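Local structure of Pdx2 protein (Plasmodium falciparum, 2ABW) at residues G13-E16 with P17-H21; E53-T56 with V57-C61; E64-T67 with L68-A71; S139-S142 with A143-K146; Q207-Y210 with E211-N215. The protein hydrolyses glutamine to glutamate and ammonia as the glutaminase subunit of PLP synthase, supplying ammonia to Pdx1 for the biosynthesis of vitamin B6. All blocks are in the same frame, centred on the assembly; numbering follows the deposited sequence. Where two conformers were deposited one is given.

Contact 1: residues G13-E16 with P17-H21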
loop_
_atom_site.group_PDB
_atom_site.type_symbol
_atom_site.label_atom_id
_atom_site.label_comp_id
_atom_site.label_asym_id
_atom_site.label_seq_id
_atom_site.Cartn_x
_atom_site.Cartn_y
_atom_site.Cartn_z
ATOM N N GLY A 13 8.668 2.333 12.063
ATOM C CA GLY A 13 8.958 3.777 12.233
ATOM C C GLY A 13 8.623 4.615 10.989
ATOM O O GLY A 13 8.111 4.114 9.977
ATOM N N ASP A 14 8.833 5.912 11.106
ATOM C CA ASP A 14 8.553 6.854 10.034
ATOM C C ASP A 14 7.129 6.797 9.508
ATOM O O ASP A 14 6.870 7.059 8.332
ATOM C CB ASP A 14 9.560 6.652 8.901
ATOM C CG ASP A 14 10.964 7.145 9.275
ATOM O OD1 ASP A 14 11.132 8.104 10.091
ATOM O OD2 ASP A 14 11.929 6.570 8.717
ATOM N N PHE A 15 6.198 6.502 10.402
ATOM C CA PHE A 15 4.827 6.258 10.007
ATOM C C PHE A 15 3.996 7.518 10.234
ATOM O O PHE A 15 2.874 7.631 9.707
ATOM C CB PHE A 15 4.248 5.099 10.826
ATOM C CG PHE A 15 4.307 5.337 12.313
ATOM C CD1 PHE A 15 3.317 6.076 12.966
ATOM C CD2 PHE A 15 5.410 4.901 13.027
ATOM C CE1 PHE A 15 3.416 6.311 14.278
ATOM C CE2 PHE A 15 5.527 5.155 14.365
ATOM C CZ PHE A 15 4.522 5.837 14.993
ATOM N N GLU A 16 4.458 8.452 11.053
ATOM C CA GLU A 16 3.626 9.617 11.388
ATOM C C GLU A 16 3.136 10.415 10.173
ATOM O O GLU A 16 1.962 10.841 10.132
ATOM C CB GLU A 16 4.252 10.547 12.439
ATOM C CG GLU A 16 4.398 9.784 13.721
ATOM C CD GLU A 16 3.695 10.387 14.938
ATOM O OE1 GLU A 16 3.974 11.569 15.276
ATOM O OE2 GLU A 16 2.966 9.629 15.658
ATOM N N PRO A 17 3.997 10.648 9.179
ATOM C CA PRO A 17 3.487 11.409 8.029
ATOM C C PRO A 17 2.341 10.718 7.318
ATOM O O PRO A 17 1.502 11.421 6.761
ATOM C CB PRO A 17 4.658 11.528 7.086
ATOM C CG PRO A 17 5.832 11.302 7.946
ATOM C CD PRO A 17 5.481 10.478 9.112
ATOM N N HIS A 18 2.307 9.390 7.316
ATOM C CA HIS A 18 1.191 8.722 6.719
ATOM C C HIS A 18 -0.108 8.942 7.494
ATOM O O HIS A 18 -1.183 9.187 6.918
ATOM C CB HIS A 18 1.450 7.223 6.616
ATOM C CG HIS A 18 2.417 6.893 5.550
ATOM N ND1 HIS A 18 2.047 6.663 4.229
ATOM C CD2 HIS A 18 3.758 6.803 5.616
ATOM C CE1 HIS A 18 3.150 6.404 3.554
ATOM N NE2 HIS A 18 4.198 6.507 4.358
ATOM N N ILE A 19 0.006 8.874 8.816
ATOM C CA ILE A 19 -1.133 9.183 9.694
ATOM C C ILE A 19 -1.609 10.631 9.461
ATOM O O ILE A 19 -2.808 10.905 9.285
ATOM C CB ILE A 19 -0.755 8.962 11.180
ATOM C CG1 ILE A 19 -0.554 7.468 11.366
ATOM C CG2 ILE A 19 -1.877 9.457 12.097
ATOM C CD1 ILE A 19 -0.184 7.051 12.838
ATOM N N ASN A 20 -0.687 11.559 9.457
ATOM C CA ASN A 20 -1.012 13.005 9.245
ATOM C C ASN A 20 -1.788 13.199 7.957
ATOM O O ASN A 20 -2.693 13.998 7.893
ATOM C CB ASN A 20 0.260 13.832 9.201
ATOM C CG ASN A 20 0.018 15.275 8.894
ATOM O OD1 ASN A 20 -0.477 15.997 9.774
ATOM N ND2 ASN A 20 0.350 15.755 7.670
ATOM N N HIS A 21 -1.369 12.492 6.913
ATOM C CA HIS A 21 -2.024 12.646 5.615
ATOM C C HIS A 21 -3.477 12.156 5.587
ATOM O O HIS A 21 -4.288 12.726 4.871
ATOM C CB HIS A 21 -1.224 12.015 4.490
ATOM C CG HIS A 21 -0.831 12.990 3.441
ATOM N ND1 HIS A 21 0.200 13.857 3.669
ATOM C CD2 HIS A 21 -1.199 13.147 2.151
ATOM C CE1 HIS A 21 0.438 14.541 2.546
ATOM N NE2 HIS A 21 -0.460 14.192 1.642
HETATM O O HOH W 1 7.096 5.398 5.437
#

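Contact 2: residues E53-T56 with V57-C61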
loop_
_atom_site.group_PDB
_atom_site.type_symbol
_atom_site.label_atom_id
_atom_site.label_comp_id
_atom_site.label_asym_id
_atom_site.label_seq_id
_atom_site.Cartn_x
_atom_site.Cartn_y
_atom_site.Cartn_z
ATOM N N GLU A 53 11.777 0.146 3.557
ATOM C CA GLU A 53 12.409 -1.148 3.348
ATOM C C GLU A 53 11.543 -2.345 3.687
ATOM O O GLU A 53 11.269 -2.630 4.881
ATOM C CB GLU A 53 13.618 -1.249 4.266
ATOM C CG GLU A 53 14.664 -0.202 3.897
ATOM C CD GLU A 53 16.023 -0.399 4.560
ATOM O OE1 GLU A 53 16.223 -1.424 5.260
ATOM O OE2 GLU A 53 16.913 0.493 4.410
ATOM N N SER A 54 11.256 -3.116 2.650
ATOM C CA SER A 54 10.382 -4.272 2.811
ATOM C C SER A 54 10.938 -5.259 3.804
ATOM O O SER A 54 10.211 -5.874 4.530
ATOM C CB SER A 54 10.111 -4.930 1.482
ATOM O OG SER A 54 11.300 -5.384 0.823
ATOM N N THR A 55 12.260 -5.499 3.814
ATOM C CA THR A 55 12.786 -6.507 4.695
ATOM C C THR A 55 12.614 -6.114 6.162
ATOM O O THR A 55 12.393 -6.968 7.037
ATOM C CB THR A 55 14.215 -6.910 4.337
ATOM O OG1 THR A 55 14.182 -7.653 3.109
ATOM C CG2 THR A 55 14.760 -7.755 5.395
ATOM N N THR A 56 12.746 -4.828 6.437
ATOM C CA THR A 56 12.544 -4.342 7.803
ATOM C C THR A 56 11.119 -4.515 8.306
ATOM O O THR A 56 10.948 -5.053 9.370
ATOM C CB THR A 56 12.863 -2.849 7.917
ATOM O OG1 THR A 56 14.218 -2.648 7.493
ATOM C CG2 THR A 56 12.712 -2.389 9.357
ATOM N N VAL A 57 10.173 -4.131 7.512
ATOM C CA VAL A 57 8.763 -4.289 7.886
ATOM C C VAL A 57 8.462 -5.767 8.070
ATOM O O VAL A 57 7.895 -6.213 9.061
ATOM C CB VAL A 57 7.872 -3.710 6.851
ATOM C CG1 VAL A 57 6.438 -4.167 7.095
ATOM C CG2 VAL A 57 7.966 -2.167 6.746
ATOM N N ARG A 58 8.963 -6.617 7.170
ATOM C CA ARG A 58 8.681 -8.051 7.326
ATOM C C ARG A 58 9.244 -8.655 8.589
ATOM O O ARG A 58 8.641 -9.467 9.243
ATOM C CB ARG A 58 9.231 -8.825 6.112
ATOM C CG ARG A 58 8.984 -10.304 6.127
ATOM C CD ARG A 58 7.481 -10.675 6.213
ATOM N NE ARG A 58 7.233 -12.117 6.302
ATOM C CZ ARG A 58 7.237 -12.873 7.395
ATOM N NH1 ARG A 58 7.441 -12.389 8.624
ATOM N NH2 ARG A 58 6.937 -14.158 7.309
ATOM N N ARG A 59 10.479 -8.299 8.935
ATOM C CA ARG A 59 11.081 -8.771 10.181
ATOM C C ARG A 59 10.283 -8.302 11.410
ATOM O O ARG A 59 10.130 -9.041 12.376
ATOM C CB ARG A 59 12.470 -8.148 10.236
ATOM C CG ARG A 59 13.237 -8.483 11.440
ATOM C CD ARG A 59 14.722 -8.209 11.154
ATOM N NE ARG A 59 15.256 -9.196 10.211
ATOM C CZ ARG A 59 16.207 -8.973 9.302
ATOM N NH1 ARG A 59 16.750 -7.761 9.133
ATOM N NH2 ARG A 59 16.625 -9.991 8.555
ATOM N N CYS A 60 9.760 -7.089 11.339
ATOM C CA CYS A 60 8.890 -6.581 12.428
ATOM C C CYS A 60 7.626 -7.478 12.656
ATOM O O CYS A 60 7.107 -7.574 13.786
ATOM C CB CYS A 60 8.437 -5.159 12.130
ATOM S SG CYS A 60 9.797 -3.893 12.240
ATOM N N CYS A 61 7.148 -8.099 11.586
ATOM C CA CYS A 61 5.991 -8.973 11.654
ATOM C C CYS A 61 6.303 -10.390 12.027
ATOM O O CYS A 61 5.424 -11.218 12.198
ATOM C CB CYS A 61 5.230 -8.940 10.319
ATOM S SG CYS A 61 4.629 -7.387 9.863
#

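Contact 3: residues E64-T67 with L68-A71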
loop_
_atom_site.group_PDB
_atom_site.type_symbol
_atom_site.label_atom_id
_atom_site.label_comp_id
_atom_site.label_asym_id
_atom_site.label_seq_id
_atom_site.Cartn_x
_atom_site.Cartn_y
_atom_site.Cartn_z
ATOM N N GLU A 64 7.426 -13.632 17.638
ATOM C CA GLU A 64 6.544 -14.649 18.230
ATOM C C GLU A 64 6.033 -15.598 17.130
ATOM O O GLU A 64 4.825 -15.931 17.039
ATOM C CB GLU A 64 5.396 -14.029 19.038
ATOM C CG GLU A 64 5.871 -13.110 20.159
ATOM C CD GLU A 64 4.736 -12.556 21.030
ATOM O OE1 GLU A 64 3.816 -13.320 21.405
ATOM O OE2 GLU A 64 4.786 -11.354 21.395
ATOM N N ASN A 65 7.005 -16.101 16.383
ATOM C CA ASN A 65 6.775 -17.157 15.437
ATOM C C ASN A 65 5.779 -16.683 14.369
ATOM O O ASN A 65 4.855 -17.381 14.038
ATOM C CB ASN A 65 6.177 -18.364 16.122
ATOM C CG ASN A 65 6.108 -19.530 15.196
ATOM O OD1 ASN A 65 6.955 -19.665 14.288
ATOM N ND2 ASN A 65 5.067 -20.354 15.354
ATOM N N ASP A 66 6.011 -15.501 13.851
ATOM C CA ASP A 66 5.158 -14.958 12.788
ATOM C C ASP A 66 3.699 -14.718 13.183
ATOM O O ASP A 66 2.796 -14.746 12.316
ATOM C CB ASP A 66 5.243 -15.880 11.572
ATOM C CG ASP A 66 6.213 -15.428 10.500
ATOM O OD1 ASP A 66 6.833 -14.354 10.639
ATOM O OD2 ASP A 66 6.394 -16.148 9.447
ATOM N N THR A 67 3.430 -14.333 14.408
ATOM C CA THR A 67 2.060 -14.135 14.871
ATOM C C THR A 67 1.403 -13.034 14.033
ATOM O O THR A 67 0.298 -13.201 13.518
ATOM C CB THR A 67 1.982 -13.822 16.391
ATOM O OG1 THR A 67 2.287 -15.040 17.119
ATOM C CG2 THR A 67 0.628 -13.344 16.788
ATOM N N LEU A 68 2.078 -11.912 13.906
ATOM C CA LEU A 68 1.429 -10.754 13.140
ATOM C C LEU A 68 1.409 -11.054 11.671
ATOM O O LEU A 68 0.433 -10.714 10.987
ATOM C CB LEU A 68 2.144 -9.426 13.418
ATOM C CG LEU A 68 1.569 -8.180 12.883
ATOM C CD1 LEU A 68 0.108 -7.957 13.307
ATOM C CD2 LEU A 68 2.464 -6.925 13.251
ATOM N N TYR A 69 2.457 -11.651 11.103
ATOM C CA TYR A 69 2.488 -12.043 9.694
ATOM C C TYR A 69 1.232 -12.892 9.395
ATOM O O TYR A 69 0.463 -12.639 8.477
ATOM C CB TYR A 69 3.708 -12.861 9.381
ATOM C CG TYR A 69 3.711 -13.389 7.999
ATOM C CD1 TYR A 69 4.024 -12.610 6.892
ATOM C CD2 TYR A 69 3.336 -14.684 7.757
ATOM C CE1 TYR A 69 4.012 -13.095 5.585
ATOM C CE2 TYR A 69 3.234 -15.163 6.426
ATOM C CZ TYR A 69 3.618 -14.416 5.367
ATOM O OH TYR A 69 3.526 -14.890 4.060
ATOM N N ASN A 70 1.030 -13.925 10.206
ATOM C CA ASN A 70 -0.126 -14.861 9.928
ATOM C C ASN A 70 -1.442 -14.091 10.073
ATOM O O ASN A 70 -2.354 -14.300 9.264
ATOM C CB ASN A 70 -0.099 -15.980 10.862
ATOM C CG ASN A 70 1.105 -16.916 10.643
ATOM O OD1 ASN A 70 1.524 -17.052 9.551
ATOM N ND2 ASN A 70 1.544 -17.595 11.671
ATOM N N ALA A 71 -1.535 -13.157 11.022
ATOM C CA ALA A 71 -2.768 -12.379 11.169
ATOM C C ALA A 71 -2.992 -11.457 9.969
ATOM O O ALA A 71 -4.129 -11.249 9.514
ATOM C CB ALA A 71 -2.776 -11.598 12.515
HETATM O O HOH W 2 4.003 -19.203 12.165
#

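Contact 4: residues S139-S142 with A143-K146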
loop_
_atom_site.group_PDB
_atom_site.type_symbol
_atom_site.label_atom_id
_atom_site.label_comp_id
_atom_site.label_asym_id
_atom_site.label_seq_id
_atom_site.Cartn_x
_atom_site.Cartn_y
_atom_site.Cartn_z
ATOM N N SER A 139 -9.646 5.929 -13.521
ATOM C CA SER A 139 -10.654 5.863 -12.419
ATOM C C SER A 139 -11.737 6.864 -12.690
ATOM O O SER A 139 -11.507 7.840 -13.375
ATOM C CB SER A 139 -10.002 6.201 -11.073
ATOM O OG SER A 139 -10.900 6.080 -9.963
ATOM N N ASP A 140 -12.920 6.592 -12.117
ATOM C CA ASP A 140 -14.044 7.528 -12.151
ATOM C C ASP A 140 -14.188 8.139 -10.719
ATOM O O ASP A 140 -15.099 8.940 -10.483
ATOM C CB ASP A 140 -15.318 6.850 -12.469
ATOM C CG ASP A 140 -15.298 6.129 -13.754
ATOM O OD1 ASP A 140 -14.786 6.719 -14.735
ATOM O OD2 ASP A 140 -15.825 4.979 -13.783
ATOM N N SER A 141 -13.269 7.862 -9.802
ATOM C CA SER A 141 -13.455 8.334 -8.405
ATOM C C SER A 141 -13.282 9.850 -8.323
ATOM O O SER A 141 -12.385 10.431 -8.960
ATOM C CB SER A 141 -12.421 7.724 -7.485
ATOM O OG SER A 141 -12.433 8.378 -6.202
ATOM N N SER A 142 -14.138 10.541 -7.532
ATOM C CA SER A 142 -13.900 11.943 -7.287
ATOM C C SER A 142 -12.675 12.300 -6.464
ATOM O O SER A 142 -12.329 13.504 -6.385
ATOM C CB SER A 142 -15.160 12.563 -6.595
ATOM O OG SER A 142 -15.281 12.010 -5.342
ATOM N N ALA A 143 -11.978 11.287 -5.975
ATOM C CA ALA A 143 -10.686 11.518 -5.280
ATOM C C ALA A 143 -9.677 11.987 -6.226
ATOM O O ALA A 143 -8.726 12.605 -5.811
ATOM C CB ALA A 143 -10.250 10.271 -4.647
ATOM N N PHE A 144 -9.846 11.744 -7.543
ATOM C CA PHE A 144 -8.775 11.975 -8.500
ATOM C C PHE A 144 -9.128 13.090 -9.443
ATOM O O PHE A 144 -9.791 12.898 -10.467
ATOM C CB PHE A 144 -8.453 10.687 -9.256
ATOM C CG PHE A 144 -8.050 9.507 -8.345
ATOM C CD1 PHE A 144 -6.988 9.626 -7.464
ATOM C CD2 PHE A 144 -8.685 8.312 -8.399
ATOM C CE1 PHE A 144 -6.570 8.541 -6.665
ATOM C CE2 PHE A 144 -8.266 7.271 -7.644
ATOM C CZ PHE A 144 -7.198 7.363 -6.760
ATOM N N LYS A 145 -8.719 14.265 -9.112
ATOM C CA LYS A 145 -8.817 15.374 -10.030
ATOM C C LYS A 145 -7.785 15.321 -11.125
ATOM O O LYS A 145 -6.896 14.527 -11.125
ATOM C CB LYS A 145 -8.538 16.687 -9.261
ATOM C CG LYS A 145 -9.545 16.809 -8.172
ATOM C CD LYS A 145 -9.216 17.843 -7.145
ATOM C CE LYS A 145 -8.965 19.176 -7.695
ATOM N NZ LYS A 145 -9.324 20.354 -6.744
ATOM N N LYS A 146 -7.936 16.154 -12.109
ATOM C CA LYS A 146 -6.983 16.119 -13.174
ATOM C C LYS A 146 -5.574 16.556 -12.696
ATOM O O LYS A 146 -5.415 17.330 -11.785
ATOM C CB LYS A 146 -7.444 17.038 -14.287
ATOM C CG LYS A 146 -7.485 18.436 -13.909
ATOM C CD LYS A 146 -7.172 19.366 -15.081
ATOM C CE LYS A 146 -6.920 20.775 -14.593
ATOM N NZ LYS A 146 -5.668 21.350 -15.161
HETATM O O HOH W 3 -11.203 10.724 -11.302
#

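Contact 5: residues Q207-Y210 with E211-N215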
loop_
_atom_site.group_PDB
_atom_site.type_symbol
_atom_site.label_atom_id
_atom_site.label_comp_id
_atom_site.label_asym_id
_atom_site.label_seq_id
_atom_site.Cartn_x
_atom_site.Cartn_y
_atom_site.Cartn_z
ATOM N N GLN A 207 -7.858 9.658 0.244
ATOM C CA GLN A 207 -9.302 9.771 0.065
ATOM C C GLN A 207 -9.852 8.550 -0.626
ATOM O O GLN A 207 -10.888 8.005 -0.208
ATOM C CB GLN A 207 -9.604 11.030 -0.697
ATOM C CG GLN A 207 -11.138 11.201 -0.755
ATOM C CD GLN A 207 -11.579 12.441 -1.530
ATOM O OE1 GLN A 207 -10.751 13.224 -2.050
ATOM N NE2 GLN A 207 -12.849 12.601 -1.624
ATOM N N TYR A 208 -9.196 8.091 -1.674
ATOM C CA TYR A 208 -9.623 6.896 -2.413
ATOM C C TYR A 208 -9.615 5.676 -1.506
ATOM O O TYR A 208 -10.551 4.862 -1.478
ATOM C CB TYR A 208 -8.687 6.640 -3.556
ATOM C CG TYR A 208 -9.101 5.528 -4.436
ATOM C CD1 TYR A 208 -10.205 5.675 -5.286
ATOM C CD2 TYR A 208 -8.446 4.356 -4.476
ATOM C CE1 TYR A 208 -10.583 4.636 -6.127
ATOM C CE2 TYR A 208 -8.788 3.355 -5.344
ATOM C CZ TYR A 208 -9.855 3.490 -6.163
ATOM O OH TYR A 208 -10.297 2.496 -7.068
ATOM N N PHE A 209 -8.547 5.536 -0.747
ATOM C CA PHE A 209 -8.458 4.342 0.160
ATOM C C PHE A 209 -9.531 4.476 1.250
ATOM O O PHE A 209 -10.163 3.468 1.600
ATOM C CB PHE A 209 -7.090 4.186 0.784
ATOM C CG PHE A 209 -6.967 2.916 1.595
ATOM C CD1 PHE A 209 -7.062 1.680 0.921
ATOM C CD2 PHE A 209 -6.747 2.888 2.951
ATOM C CE1 PHE A 209 -7.014 0.514 1.637
ATOM C CE2 PHE A 209 -6.680 1.709 3.646
ATOM C CZ PHE A 209 -6.834 0.562 2.995
ATOM N N TYR A 210 -9.781 5.650 1.787
ATOM C CA TYR A 210 -10.856 5.813 2.771
ATOM C C TYR A 210 -12.195 5.319 2.164
ATOM O O TYR A 210 -12.946 4.571 2.820
ATOM C CB TYR A 210 -10.963 7.264 3.168
ATOM C CG TYR A 210 -12.173 7.490 3.997
ATOM C CD1 TYR A 210 -12.224 7.192 5.335
ATOM C CD2 TYR A 210 -13.366 7.932 3.439
ATOM C CE1 TYR A 210 -13.387 7.367 6.077
ATOM C CE2 TYR A 210 -14.525 8.109 4.165
ATOM C CZ TYR A 210 -14.568 7.775 5.488
ATOM O OH TYR A 210 -15.702 7.914 6.317
ATOM N N GLU A 211 -12.538 5.766 0.971
ATOM C CA GLU A 211 -13.784 5.375 0.347
ATOM C C GLU A 211 -13.818 3.855 0.141
ATOM O O GLU A 211 -14.883 3.258 0.351
ATOM C CB GLU A 211 -13.932 6.127 -0.950
ATOM C CG GLU A 211 -14.290 7.557 -0.773
ATOM C CD GLU A 211 -15.688 7.799 -0.262
ATOM O OE1 GLU A 211 -16.567 6.958 -0.483
ATOM O OE2 GLU A 211 -15.968 8.836 0.340
ATOM N N LYS A 212 -12.662 3.242 -0.131
ATOM C CA LYS A 212 -12.583 1.780 -0.267
ATOM C C LYS A 212 -12.983 1.094 1.015
ATOM O O LYS A 212 -13.732 0.115 1.092
ATOM C CB LYS A 212 -11.193 1.366 -0.667
ATOM C CG LYS A 212 -11.038 -0.050 -1.076
ATOM C CD LYS A 212 -9.638 -0.276 -1.662
ATOM C CE LYS A 212 -9.345 -1.791 -1.981
ATOM N NZ LYS A 212 -10.125 -2.079 -3.208
ATOM N N VAL A 213 -12.435 1.600 2.113
ATOM C CA VAL A 213 -12.734 1.060 3.474
ATOM C C VAL A 213 -14.202 1.289 3.805
ATOM O O VAL A 213 -14.878 0.405 4.347
ATOM C CB VAL A 213 -11.793 1.673 4.536
ATOM C CG1 VAL A 213 -12.171 1.131 5.936
ATOM C CG2 VAL A 213 -10.338 1.394 4.247
ATOM N N LYS A 214 -14.699 2.522 3.534
ATOM C CA LYS A 214 -16.127 2.811 3.771
ATOM C C LYS A 214 -17.029 1.883 3.018
ATOM O O LYS A 214 -17.975 1.352 3.649
ATOM C CB LYS A 214 -16.377 4.273 3.350
ATOM C CG LYS A 214 -17.818 4.694 3.634
ATOM C CD LYS A 214 -18.187 5.869 2.774
ATOM C CE LYS A 214 -18.667 5.385 1.393
ATOM N NZ LYS A 214 -19.026 6.464 0.481
ATOM N N ASN A 215 -16.723 1.599 1.776
ATOM C CA ASN A 215 -17.605 0.736 0.940
ATOM C C ASN A 215 -17.538 -0.697 1.473
ATOM O O ASN A 215 -18.529 -1.419 1.577
ATOM C CB ASN A 215 -17.144 0.732 -0.487
ATOM C CG ASN A 215 -17.402 2.078 -1.219
ATOM O OD1 ASN A 215 -18.223 2.802 -0.833
ATOM N ND2 ASN A 215 -16.751 2.262 -2.346
#

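Contact 1: residues G13-E16 with P17-H21
Phe-15 turns its carbonyl into the opening turn of helix 16-23, where Ile-19 N takes it in an i to i+4 hydrogen bond of 3.3 Å to Phe-15 O, with His-18 N making a weak second bond to the same oxygen. This is the N-terminal start of the first helix of a class I glutamine amidotransferase, reached by a loop from strand 4-9. One residue on, Asn-20 N donates to Glu-16 O at 2.8 Å with an almost straight N-H, and the regular helix is under way. Pro-17 suits this first turn because a nitrogen there needs no hydrogen-bond acceptor, so one without a hydrogen costs nothing.

The apolar part of the contact is made by Phe-15 and Ile-19, which lie side by side and point the same way. Phe-15 holds CG between its own N and carbonyl carbon (chi1 57°), which carries the ring alongside the helix. There Ile-19 CD1, at the end of an extended chain, meets the ring at its edge, 3.6 Å from Phe-15 CD1. Both side chains also pack on Gln-34 of strand 30-35, so the helix start is fastened to the edge strand of the main sheet.

On another side, buried His-18 reaches Glu-198, one of the two probable charge-relay residues, and touches Pro-50, a position consistent with the second shell of the catalytic site. Its ring lies with CD2 4.1 Å from Asp-14 O, and a water bridges the two residues, donating weakly to Asp-14 O and lying 3.3 Å from His-18 NE2.

Contact 2: residues E53-T56 with V57-C61
Four successive backbone bonds join Glu-53 through Thr-56 to Val-57 through Cys-60, and the dense part of the contact lies around them. Val-57 N binds Glu-53 O at 3.2 Å with a nearly straight N-H, while Arg-58 N reaches Ser-54 O at 3.0 Å. On this inner side Val-57 CG2 comes to 3.8 Å from Glu-53 O, and the valine and Ser-54 pack against helix 88-92, with Ser-54 also on Phe-110. Buried Arg-58 swings its chain away from the first turn to a bond with Lys-109 O and a cation-pi contact with Phe-106. Cys-60, buried as well, packs on Leu-11.

Glu-53 occupies the N-cap position of helix 54-60, and together with Ser-54 it probably belongs to the glutamine-binding site, as in other glutaminases of the PdxT/SNO family. The helix thus probably begins at the substrate pocket.

The solvent side, with Glu-53 and Arg-59 exposed, is looser. Arg-59 has CG anti to the backbone N (chi1 179°) and its chain bends at chi3, bringing the guanidinium back along the helix. In the conformer given for Thr-55, its CG2 lies over one guanidinium face, a loose contact with Arg-59 NH1 4.2 Å from Thr-55 CG2.

Contact 3: residues E64-T67 with L68-A71
Asp-66 and Tyr-69 lie side by side near the start of helix 63-77, three residues apart and pointing the same way. Followed outward, Asp-66 CB stands 4.0 Å from Tyr-69 CB and slightly further from Asn-70 ND2. CG, the branch point, comes to 3.8 Å from Tyr-69 CB and is almost as near to Tyr-69 CD2. Of the two oxygens, OD1 meets Tyr-69 CB, whereas OD2 reaches along the ring to lie 3.8 Å from Tyr-69 CD2. The carboxylate and ring planes are only 27° apart. Tyr-69 carries CG anti to its backbone N (chi1 174°), which lays the ring alongside the aspartate and sends its hydroxyl out to Ser-111 O.

Glu-64, Asn-65 and Asp-66 have left-handed backbone angles and lead into the right-handed helix from Thr-67 on. Thr-67 OG1 donates back to Glu-64 O at 2.7 Å, spanning this left-handed turn. Beyond this pair Asn-70 N donates to Asp-66 O at 2.9 Å, and Ala-71 N to Thr-67 O. At the exposed edge a water links Asn-65 O, to which it donates, with Asn-70 ND2, from which it accepts at 3.0 Å. Leu-68 and Ala-71 pack against Val-38 of helix 38-42 on another side of the helix.

The buried carboxylate is shared between two cations, Arg-58 at OD1 and Lys-109 at OD2, while the arginine also makes a cation-pi contact with Tyr-69. Such pairing would be expected to keep Asp-66 ionised and to pin helix 63-77 to helix 54-60 and the Lys-109 loop.

Contact 4: residues S139-S142 with A143-K146
Ser-139 and Ser-141 both hold OG anti to the backbone N (chi1 -177° and 169°), and in each case this turns the hydroxyl toward the chain that follows. The segment is a type I beta turn from Ser-141 to Phe-144, preceded by an ST turn at Ser-139, in the loop between strands 130-137 and 149-153. In the ST turn Ser-139 OG accepts from Ser-141 N at 3.0 Å. Ser-141 OG repeats the pattern two residues further on, accepting from Ala-143 N with an N-H...O angle of 163° and lying 3.3 Å from Ala-143 CB. The turn itself is closed by Phe-144 N on Ser-141 O at 3.2 Å, with the donor well above the carbonyl plane.

The Phe-144 ring turns back alongside these serines. Ser-139 OG lies in the plane of its ring, at the edge, 3.5 Å from Phe-144 CD2, while Ser-141 CB approaches the same atom obliquely. Ala-143 CB stands over the centre of one face, 4.3 Å above the plane. The ring also meets Phe-205 and Tyr-208, and Ala-143 packs on Gln-207, so the turn is laid against helix 204-219, far from the probable catalytic and glutamine-binding residues. On the backbone side a water donates to the carbonyls of the first and last residues of the turn, at 2.6 Å to Ser-141 O and 2.7 Å to Phe-144 O.

Contact 5: residues Q207-Y210 with E211-N215
Gln-207 opens the contact through its carbonyl, which Glu-211 N takes at 3.0 Å in the first i to i+4 bond here; Glu-211 CG also rests near that oxygen. Tyr-208 follows, giving its carbonyl to Lys-212 N at the same spacing. Its hydroxyl bonds to Glu-186, the acid that also receives Lys-212 NZ in a salt bridge. A tyrosine and a lysine one turn apart on helix 204-219 are thus tied to one carboxylate of strand 180-187.

Phe-209, next along, makes the main apolar contact. With CG anti to the backbone N (chi1 -175°), its ring lies under Val-213, whose CG2 stands over one face, offset toward the rim, in a CH-pi contact of 4.0 Å to the centroid and 22° off the ring normal. The nearest side-chain atoms are Phe-209 CE2 and Val-213 CG2 at 3.7 Å, while Lys-212 CD approaches the ring obliquely near CD1. Val-213 N binds Phe-209 O as well.

Tyr-210 ends the walk. Lys-214 N takes its carbonyl at 2.8 Å, and its ring, roughly perpendicular to the Glu-211 carboxylate at 79°, packs on Ile-4 of strand 4-9, which Val-213 also touches.

Within the second turn Lys-214 NZ pairs with Glu-211 OE1 at 2.7 Å, on the syn lone pair. The helix therefore sets its phenyl ring and valine methyl in the buried part of the fold, and would be expected to balance the charge of Lys-214 against Glu-211 and of Lys-212 against Glu-186.

How the contacts relate
All five contacts are local and follow one another in series, none nesting or crossing. Contact 1 closes the first turn of helix 16-23 after strand 4-9, beside the probable charge-relay residues. Contact 2 lies on helix 54-60 at the probable glutamine site, its nearest atoms about 6 Å from contact 1. It touches contact 3 on the following helix, 63-77, which ties the two consecutive helices together, with centres 12 Å apart. Much later in the chain, contact 4 turns the loop between strands 130-137 and 149-153 onto contact 5 in helix 204-219, with centres 13 Å apart. Contacts 2 and 4 lie on opposite sides of the chain's centre, 32 Å between centres.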